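Local coordinates for protein inorganic pyrophosphatase (Neisseria gonorrhoeae, PDB 5TEA) that probably catalyses the magnesium-dependent hydrolysis of inorganic pyrophosphate to two phosphate ions, and is a homohexamer, at residues 137-140 / 141-145. Sequence-based numbering, arbitrary orientation.
Sequences QQLI and KQIEF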
loop_
_atom_site.group_PDB
_atom_site.type_symbol
_atom_site.label_atom_id
_atom_site.label_comp_id
_atom_site.label_asym_id
_atom_site.label_seq_id
_atom_site.Cartn_x
_atom_site.Cartn_y
_atom_site.Cartn_z
ATOM N N GLN B 137 -24.444 6.794 7.210
ATOM C CA GLN B 137 -24.860 6.213 8.474
ATOM C C GLN B 137 -24.305 4.806 8.635
ATOM O O GLN B 137 -24.093 4.358 9.762
ATOM C CB GLN B 137 -26.383 6.248 8.573
ATOM C CG GLN B 137 -26.908 7.693 8.583
ATOM C CD GLN B 137 -26.326 8.534 9.734
ATOM O OE1 GLN B 137 -26.866 8.526 10.844
ATOM N NE2 GLN B 137 -25.219 9.252 9.472
ATOM N N GLN B 138 -23.998 4.135 7.526
ATOM C CA GLN B 138 -23.343 2.832 7.603
ATOM C C GLN B 138 -21.924 2.941 8.168
ATOM O O GLN B 138 -21.427 1.991 8.793
ATOM C CB GLN B 138 -23.337 2.187 6.216
ATOM C CG GLN B 138 -22.841 0.747 6.160
ATOM C CD GLN B 138 -23.905 -0.272 6.563
ATOM O OE1 GLN B 138 -24.863 0.055 7.269
ATOM N NE2 GLN B 138 -23.750 -1.517 6.087
ATOM N N LEU B 139 -21.246 4.073 7.959
ATOM C CA LEU B 139 -19.940 4.234 8.596
ATOM C C LEU B 139 -20.094 4.315 10.108
ATOM O O LEU B 139 -19.313 3.722 10.855
ATOM C CB LEU B 139 -19.222 5.480 8.073
ATOM C CG LEU B 139 -17.980 5.893 8.883
ATOM C CD1 LEU B 139 -16.867 4.838 8.753
ATOM C CD2 LEU B 139 -17.474 7.262 8.480
ATOM N N ILE B 140 -21.098 5.052 10.571
ATOM C CA ILE B 140 -21.370 5.104 12.003
ATOM C C ILE B 140 -21.647 3.702 12.541
ATOM O O ILE B 140 -21.120 3.304 13.583
ATOM C CB ILE B 140 -22.546 6.054 12.292
ATOM C CG1 ILE B 140 -22.301 7.454 11.703
ATOM C CG2 ILE B 140 -22.792 6.121 13.794
ATOM C CD1 ILE B 140 -21.248 8.247 12.415
ATOM N N LYS B 141 -22.478 2.933 11.841
ATOM C CA LYS B 141 -22.790 1.590 12.329
ATOM C C LYS B 141 -21.547 0.703 12.379
ATOM O O LYS B 141 -21.440 -0.166 13.262
ATOM C CB LYS B 141 -23.860 0.939 11.453
ATOM C CG LYS B 141 -25.173 1.692 11.380
ATOM C CD LYS B 141 -26.367 0.745 11.457
ATOM C CE LYS B 141 -26.107 -0.555 10.696
ATOM N NZ LYS B 141 -27.208 -1.566 10.850
ATOM N N GLN B 142 -20.611 0.892 11.442
ATOM C CA GLN B 142 -19.364 0.122 11.468
ATOM C C GLN B 142 -18.502 0.515 12.661
ATOM O O GLN B 142 -17.911 -0.346 13.325
ATOM C CB GLN B 142 -18.573 0.327 10.168
ATOM C CG GLN B 142 -19.196 -0.265 8.922
ATOM C CD GLN B 142 -18.280 -0.137 7.714
ATOM O OE1 GLN B 142 -17.146 -0.638 7.722
ATOM N NE2 GLN B 142 -18.761 0.532 6.672
ATOM N N ILE B 143 -18.421 1.816 12.948
ATOM C CA ILE B 143 -17.668 2.278 14.105
ATOM C C ILE B 143 -18.295 1.741 15.377
ATOM O O ILE B 143 -17.598 1.316 16.304
ATOM C CB ILE B 143 -17.614 3.820 14.127
ATOM C CG1 ILE B 143 -16.884 4.363 12.887
ATOM C CG2 ILE B 143 -16.953 4.306 15.418
ATOM C CD1 ILE B 143 -16.947 5.876 12.774
ATOM N N GLU B 144 -19.626 1.758 15.436
ATOM C CA GLU B 144 -20.327 1.220 16.596
ATOM C C GLU B 144 -20.016 -0.255 16.773
ATOM O O GLU B 144 -19.718 -0.711 17.884
ATOM C CB GLU B 144 -21.831 1.438 16.448
ATOM C CG GLU B 144 -22.638 1.016 17.676
ATOM C CD GLU B 144 -24.090 1.451 17.597
ATOM O OE1 GLU B 144 -24.365 2.526 17.027
ATOM O OE2 GLU B 144 -24.960 0.715 18.100
ATOM N N PHE B 145 -20.073 -1.022 15.682
ATOM C CA PHE B 145 -19.785 -2.449 15.796
ATOM C C PHE B 145 -18.364 -2.678 16.282
ATOM O O PHE B 145 -18.122 -3.538 17.147
ATOM C CB PHE B 145 -20.008 -3.163 14.461
ATOM C CG PHE B 145 -19.813 -4.668 14.546
ATOM C CD1 PHE B 145 -18.539 -5.223 14.497
ATOM C CD2 PHE B 145 -20.904 -5.516 14.695
ATOM C CE1 PHE B 145 -18.358 -6.589 14.600
ATOM C CE2 PHE B 145 -20.730 -6.897 14.790
ATOM C CZ PHE B 145 -19.453 -7.429 14.737
HETATM O O HOH W 1 -26.971 -1.315 7.853
#
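Q138 and K141 meet one turn apart on the helix, where Q138 OE1 lies 3.7 Å from K141 CE. A water bridges Q138 OE1 and K141 NZ, donating to OE1 at 2.6 Å and accepting a weak bond from NZ. The lysine chain is bent at chi2 and chi3; CE lies beside the glutamine oxygen while NZ leads on outward. K141 NZ also bonds L153 O of a second subunit, and Q138 NE2 bonds R123 O of a third. Q142 crosses Q138 at about a right angle, with the two amide planes 73° apart. Its OE1 takes I58 N of the second subunit, and NE2 bonds N124 OD1 of the third. The side chains of L139 and I143 pack carbon against carbon. I143 CG1 sits beside its own backbone N (chi1 -62°), and the extended outer arm (chi2 173°) carries CD1 to 4.0 Å from L139 CG. I140, I143 and E144 face strand 159-165, and E144 OE1 bonds W164 NE1. Four backbone bonds, each from residue i+4 back to i, join the segments. This is a regular alpha-helix packed on the beta-sheet core, where two other subunits of the hexamer meet it.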